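PDB 3APQ: DnaJ homolog subfamily C member 10 from Mus musculus, which reduces disulfide bonds in the endoplasmic reticulum, serving both correct folding and degradation of misfolded proteins, and interacts with the Hsp70 chaperone HSPA5. Local coordinates for residues A22-K25 with L26-L30; K47-R50 with A51-L55; S82-Y85 with Y86-F90. All coordinates share one frame; numbering follows the deposited sequence.

In the fold
From the N terminus, contact 1 comes first, within helix 16-30. Contact 2 follows within helix 41-55. Contact 3 spans the short helix 83-88, its N-cap Ser82 and the residues after it. Each is local, so none closes a long loop. They lie in series and neither nest nor cross. Phe23 joins all three: it packs on Ile48, Asn49 and Tyr52 of contact 2 and on Tyr86 and Phe90 of contact 3. The 22-30 and 47-55 segments thereby hold together two helices of the J domain. Contact 3 lies mainly against the first of these and reaches the second through Phe90 and Tyr52. Its Asp89 hydrogen-bonds to Gly125 and His130 of the thioredoxin domain.

Contact 1. Residues A22-K25 with L26-L30; sequences AFKK and LALKL
Lys24 and Leu28, one turn apart, are brought together by their first torsions. In Lys24, CG stands anti to the backbone N (chi1 -176°). In Leu28, CG stands beside its own backbone N and anti to the carbonyl carbon (chi1 -61°). The leucine branch is thus turned back along the helix, and Leu28 CD1 lies 3.8 Å from Lys24 CG. The two side chains cross obliquely, methyl against the aliphatic root of the lysine. Further out, the lysine chain bends at chi3. Leu28 CG also sits 3.3 Å from Lys24 O. Lys24 O accepts from Leu28 N at 2.8 Å, so one turn is held by both a backbone bond and the side-chain contact.

The next bond back joins Ala27 N to Phe23 O at 2.9 Å and is nearly straight, with an N-H...O angle of 169°. Ala27 CB is small and rests 3.6 Å from Lys24 O. The bonds on the other side of the helix are longer. Leu26 N to Ala22 O is weak, and so is Lys29 N to Lys25 O at 3.4 Å.

Phe23 faces the core of the J domain, where it stacks on Tyr52 of helix 41-55 and meets Tyr86 of helix 83-88 nearly at right angles. Leu28 packs on Tyr86 and Arg87, and its carbonyl O accepts from Trp83 NE1. Helix 16-30 thus touches helix 41-55 through Phe23 and the short helix 83-88 through Phe23 and Leu28.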
# COMPACT_ATOMS: atom_id res chain seq x y z
N ALA A 22 11.73 -5.38 1.92
CA ALA A 22 13.18 -5.44 2.01
C ALA A 22 13.68 -4.12 2.58
O ALA A 22 14.56 -4.12 3.43
CB ALA A 22 13.82 -5.70 0.65
N PHE A 23 13.15 -3.03 2.04
CA PHE A 23 13.44 -1.66 2.53
C PHE A 23 13.11 -1.53 4.03
O PHE A 23 13.93 -1.03 4.80
CB PHE A 23 12.71 -0.61 1.66
CG PHE A 23 12.77 0.79 2.19
CD1 PHE A 23 13.96 1.50 2.23
CD2 PHE A 23 11.62 1.37 2.70
CE1 PHE A 23 14.00 2.82 2.78
CE2 PHE A 23 11.64 2.69 3.24
CZ PHE A 23 12.83 3.40 3.28
N LYS A 24 11.92 -1.97 4.46
CA LYS A 24 11.57 -1.90 5.88
C LYS A 24 12.56 -2.59 6.81
O LYS A 24 12.95 -2.05 7.86
CB LYS A 24 10.16 -2.47 6.11
CG LYS A 24 9.72 -2.32 7.57
CD LYS A 24 8.28 -2.79 7.72
CE LYS A 24 8.13 -4.18 8.19
NZ LYS A 24 6.78 -4.29 8.89
N LYS A 25 13.02 -3.77 6.43
CA LYS A 25 13.96 -4.50 7.23
C LYS A 25 15.29 -3.70 7.44
O LYS A 25 15.88 -3.68 8.55
CB LYS A 25 14.18 -5.85 6.53
CG LYS A 25 15.29 -6.73 7.11
CD LYS A 25 15.55 -7.90 6.15
CE LYS A 25 17.04 -8.16 5.96
NZ LYS A 25 17.82 -6.95 5.50
N LEU A 26 15.73 -3.08 6.36
CA LEU A 26 16.91 -2.24 6.34
C LEU A 26 16.66 -1.06 7.29
O LEU A 26 17.48 -0.75 8.16
CB LEU A 26 17.20 -1.76 4.89
CG LEU A 26 18.00 -2.66 3.95
CD1 LEU A 26 17.52 -4.05 4.04
CD2 LEU A 26 18.06 -2.25 2.49
N ALA A 27 15.51 -0.41 7.12
CA ALA A 27 15.15 0.72 8.01
C ALA A 27 15.04 0.39 9.52
O ALA A 27 15.54 1.14 10.36
CB ALA A 27 13.84 1.40 7.52
N LEU A 28 14.40 -0.70 9.87
CA LEU A 28 14.26 -1.03 11.30
C LEU A 28 15.60 -1.34 11.99
O LEU A 28 15.75 -1.13 13.22
CB LEU A 28 13.22 -2.15 11.48
CG LEU A 28 11.85 -1.67 10.95
CD1 LEU A 28 10.78 -2.77 11.16
CD2 LEU A 28 11.48 -0.35 11.65
N LYS A 29 16.61 -1.77 11.21
CA LYS A 29 17.93 -2.03 11.80
C LYS A 29 18.79 -0.80 11.74
O LYS A 29 19.45 -0.48 12.72
CB LYS A 29 18.65 -3.23 11.14
CG LYS A 29 20.19 -3.36 11.53
CD LYS A 29 20.72 -4.82 11.51
CE LYS A 29 22.08 -4.95 12.26
NZ LYS A 29 23.19 -4.02 11.71
N LEU A 30 18.77 -0.11 10.61
CA LEU A 30 19.76 0.93 10.32
C LEU A 30 19.38 2.40 10.49
O LEU A 30 20.20 3.25 10.21
CB LEU A 30 20.19 0.81 8.85
CG LEU A 30 20.82 -0.51 8.39
CD1 LEU A 30 21.21 -0.39 6.91
CD2 LEU A 30 22.00 -0.91 9.27

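Contact 2. Residues K47-R50 with A51-L55; sequences KINR and AYEVL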
# COMPACT_ATOMS: atom_id res chain seq x y z
N LYS A 47 20.92 6.69 0.78
CA LYS A 47 21.08 5.90 -0.45
C LYS A 47 20.00 4.84 -0.57
O LYS A 47 19.50 4.62 -1.65
CB LYS A 47 22.42 5.19 -0.50
CG LYS A 47 23.66 6.12 -0.58
CD LYS A 47 25.03 5.41 -0.25
CE LYS A 47 25.31 4.11 -1.09
NZ LYS A 47 24.70 2.83 -0.50
N ILE A 48 19.70 4.16 0.53
CA ILE A 48 18.65 3.11 0.53
C ILE A 48 17.31 3.79 0.28
O ILE A 48 16.48 3.30 -0.49
CB ILE A 48 18.60 2.32 1.90
CG1 ILE A 48 19.81 1.44 2.15
CG2 ILE A 48 17.35 1.46 2.01
CD1 ILE A 48 20.69 1.19 0.95
N ASN A 49 17.05 4.90 0.98
CA ASN A 49 15.79 5.63 0.77
C ASN A 49 15.59 6.11 -0.67
O ASN A 49 14.50 6.02 -1.21
CB ASN A 49 15.63 6.83 1.74
CG ASN A 49 14.18 7.30 1.82
OD1 ASN A 49 13.25 6.50 2.05
ND2 ASN A 49 13.97 8.57 1.54
N ARG A 50 16.67 6.60 -1.31
CA ARG A 50 16.61 7.11 -2.68
C ARG A 50 16.25 5.97 -3.64
O ARG A 50 15.39 6.15 -4.53
CB ARG A 50 17.97 7.74 -3.04
CG ARG A 50 18.18 8.17 -4.42
CD ARG A 50 19.59 8.87 -4.45
NE ARG A 50 19.92 9.34 -5.79
CZ ARG A 50 20.47 8.59 -6.73
NH1 ARG A 50 20.77 7.33 -6.48
NH2 ARG A 50 20.72 9.11 -7.94
N ALA A 51 16.90 4.82 -3.43
CA ALA A 51 16.55 3.55 -4.14
C ALA A 51 15.07 3.19 -4.00
O ALA A 51 14.36 3.01 -5.00
CB ALA A 51 17.42 2.40 -3.65
N TYR A 52 14.62 3.07 -2.75
CA TYR A 52 13.21 2.78 -2.47
C TYR A 52 12.28 3.79 -3.15
O TYR A 52 11.25 3.42 -3.73
CB TYR A 52 12.90 2.65 -0.95
CG TYR A 52 11.43 2.52 -0.74
CD1 TYR A 52 10.74 1.36 -1.18
CD2 TYR A 52 10.68 3.57 -0.14
CE1 TYR A 52 9.32 1.25 -1.05
CE2 TYR A 52 9.28 3.46 0.01
CZ TYR A 52 8.62 2.31 -0.45
OH TYR A 52 7.26 2.23 -0.34
N GLU A 53 12.58 5.08 -3.08
CA GLU A 53 11.64 6.05 -3.67
C GLU A 53 11.53 5.95 -5.20
O GLU A 53 10.52 6.33 -5.81
CB GLU A 53 11.90 7.48 -3.20
CG GLU A 53 11.79 7.56 -1.66
CD GLU A 53 11.46 8.92 -1.12
OE1 GLU A 53 12.00 9.93 -1.63
OE2 GLU A 53 10.65 8.95 -0.16
N VAL A 54 12.57 5.43 -5.83
CA VAL A 54 12.47 5.26 -7.28
C VAL A 54 11.69 3.95 -7.59
O VAL A 54 10.73 3.94 -8.38
CB VAL A 54 13.85 5.31 -7.96
CG1 VAL A 54 13.76 4.69 -9.41
CG2 VAL A 54 14.37 6.78 -7.97
N LEU A 55 12.05 2.88 -6.91
CA LEU A 55 11.49 1.57 -7.22
C LEU A 55 10.02 1.52 -6.82
O LEU A 55 9.25 0.82 -7.46
CB LEU A 55 12.28 0.47 -6.54
CG LEU A 55 13.71 0.26 -6.99
CD1 LEU A 55 14.26 -0.95 -6.20
CD2 LEU A 55 13.77 0.05 -8.52
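Lys47 O accepts from Ala51 N at 3.2 Å, and the Ala51 methyl lies against the carbonyls of Lys47 and Ile48. Ile48 follows, Ile48 O bonded to Tyr52 N at 2.9 Å in an almost straight bond. Its side chain leaves the turn to pack on Phe23 and Leu7.

Asn49 makes the main side-chain contact. Asn49 O accepts from Glu53 N at 2.8 Å. Glu53 CG stands beside its own backbone N (chi1 -58°), which sets it 3.1 Å from Asn49 O. The glutamate then runs extended across the asparagine amide, with the two flat groups 46° apart. Asn49 ND2 lies 3.7 Å from Glu53 OE2 and is bonded instead to Gly77 O. Asn49 OD1 is at the edge of the Tyr52 ring. An alanine in place of Glu53 would probably open a gap over Asn49 O and beside the amide, where CG and the carboxylate now lie, leaving the amide to lean more on its Gly77 bond.

Arg50 O takes Val54 N at 3.2 Å, and Val54 CG2 packs on that oxygen. The extended arginine chain leads away to a salt bridge with Glu69.

These are the i to i+4 bonds of an alpha helix, here helix 41-55, which packs on helix 16-30 in the helical hairpin characteristic of J domains.

Contact 3. Residues S82-Y85 with Y86-F90; sequences SWSY and YRYDF
Tyr85 packs on three residues that follow it: Tyr86, Asp89 and Phe90. Tyr85 CB lies 3.1 Å from Tyr86 N. CG lies anti to the backbone N (chi1 174°), which turns the ring toward Asp89 and Phe90. Tyr85 CD2 leads one edge of the ring onto the face of Tyr86, 3.7 Å from Tyr86 CD1. This is a T-shaped pair, planes at 87°. Beyond it, Tyr85 CE2 meets Phe90 CD1 at 3.7 Å. On the other rim, Tyr85 CD1 lies 4.0 Å from Asp89 CB, and Asp89 O sits over the face near CE1 and CZ. At the tip, Tyr85 OH is 2.7 Å from a water, and this water donates to Asp89 O at 2.8 Å.

The helix that carries these groups, 83-88, is a short one between the J-domain hairpin and the thioredoxin fold. Ser82 is its N-cap: Ser82 OG accepts from Tyr85 N at 3.0 Å. At the other end, Asp89 N still bonds to Tyr85 O. The Asp89 carboxylate reaches Gly125 N and His130 NE2, next to the redox-active Cys126-Cys129 disulfide.

On another side, Arg87 runs beside the Trp83 indole, the two pointing the same way. Arg87 CB makes a CH-pi contact 3.8 Å from the centroid of the Trp83 six-membered ring, 20° off its normal. CG and CD continue along the rim, past CZ3 and CH2 toward CZ2.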
# COMPACT_ATOMS: atom_id res chain seq x y z
N SER A 82 10.47 8.78 10.55
CA SER A 82 10.96 8.24 11.81
C SER A 82 11.02 6.70 11.81
O SER A 82 10.31 6.03 11.03
CB SER A 82 10.05 8.74 12.94
OG SER A 82 8.78 8.08 12.87
N TRP A 83 11.84 6.14 12.70
CA TRP A 83 11.85 4.69 12.87
C TRP A 83 10.44 4.17 13.15
O TRP A 83 10.05 3.12 12.64
CB TRP A 83 12.75 4.29 14.03
CG TRP A 83 12.92 2.81 14.24
CD1 TRP A 83 13.89 2.01 13.69
CD2 TRP A 83 12.15 1.99 15.11
NE1 TRP A 83 13.74 0.71 14.14
CE2 TRP A 83 12.70 0.67 15.02
CE3 TRP A 83 11.02 2.21 15.94
CZ2 TRP A 83 12.16 -0.41 15.73
CZ3 TRP A 83 10.50 1.11 16.65
CH2 TRP A 83 11.05 -0.17 16.52
N SER A 84 9.72 4.88 14.00
CA SER A 84 8.36 4.50 14.37
C SER A 84 7.44 4.43 13.15
O SER A 84 6.59 3.55 13.04
CB SER A 84 7.79 5.55 15.34
OG SER A 84 6.58 5.02 15.83
N TYR A 85 7.57 5.40 12.26
CA TYR A 85 6.84 5.35 11.01
C TYR A 85 7.12 4.03 10.27
O TYR A 85 6.17 3.40 9.79
CB TYR A 85 7.24 6.53 10.09
CG TYR A 85 6.61 6.46 8.71
CD1 TYR A 85 5.40 7.09 8.44
CD2 TYR A 85 7.25 5.77 7.66
CE1 TYR A 85 4.83 7.03 7.17
CE2 TYR A 85 6.69 5.71 6.40
CZ TYR A 85 5.48 6.32 6.17
OH TYR A 85 4.95 6.26 4.92
N TYR A 86 8.38 3.60 10.16
CA TYR A 86 8.66 2.34 9.42
C TYR A 86 8.17 1.13 10.21
O TYR A 86 7.77 0.11 9.64
CB TYR A 86 10.14 2.20 9.05
CG TYR A 86 10.52 3.31 8.12
CD1 TYR A 86 9.99 3.39 6.82
CD2 TYR A 86 11.37 4.33 8.56
CE1 TYR A 86 10.32 4.47 5.97
CE2 TYR A 86 11.71 5.39 7.72
CZ TYR A 86 11.16 5.47 6.44
OH TYR A 86 11.52 6.53 5.67
N ARG A 87 8.21 1.25 11.54
CA ARG A 87 7.88 0.09 12.34
C ARG A 87 6.40 -0.16 12.32
O ARG A 87 5.98 -1.29 12.29
CB ARG A 87 8.38 0.32 13.81
CG ARG A 87 7.94 -0.82 14.79
CD ARG A 87 8.64 -2.14 14.45
NE ARG A 87 8.17 -3.23 15.34
CZ ARG A 87 6.99 -3.81 15.26
NH1 ARG A 87 6.13 -3.46 14.29
NH2 ARG A 87 6.64 -4.77 16.10
N TYR A 88 5.57 0.91 12.37
CA TYR A 88 4.15 0.72 12.59
C TYR A 88 3.26 1.30 11.48
O TYR A 88 2.08 0.96 11.45
CB TYR A 88 3.72 1.36 13.90
CG TYR A 88 4.31 0.70 15.14
CD1 TYR A 88 3.90 -0.59 15.54
CD2 TYR A 88 5.29 1.33 15.86
CE1 TYR A 88 4.46 -1.21 16.72
CE2 TYR A 88 5.88 0.72 17.04
CZ TYR A 88 5.44 -0.55 17.44
OH TYR A 88 5.98 -1.17 18.57
N ASP A 89 3.81 2.15 10.59
CA ASP A 89 2.94 2.91 9.66
C ASP A 89 3.32 2.76 8.19
O ASP A 89 3.01 3.64 7.37
CB ASP A 89 2.93 4.42 10.03
CG ASP A 89 1.61 5.12 9.59
OD1 ASP A 89 0.59 4.47 9.25
OD2 ASP A 89 1.60 6.34 9.57
N PHE A 90 3.99 1.66 7.89
CA PHE A 90 4.60 1.45 6.58
C PHE A 90 4.24 0.04 6.07
O PHE A 90 4.40 -0.93 6.80
CB PHE A 90 6.12 1.61 6.69
CG PHE A 90 6.80 1.48 5.39
CD1 PHE A 90 6.76 2.53 4.46
CD2 PHE A 90 7.41 0.28 5.03
CE1 PHE A 90 7.41 2.40 3.21
CE2 PHE A 90 8.05 0.12 3.79
CZ PHE A 90 8.06 1.19 2.87
O HOH W 1 2.91 4.51 4.70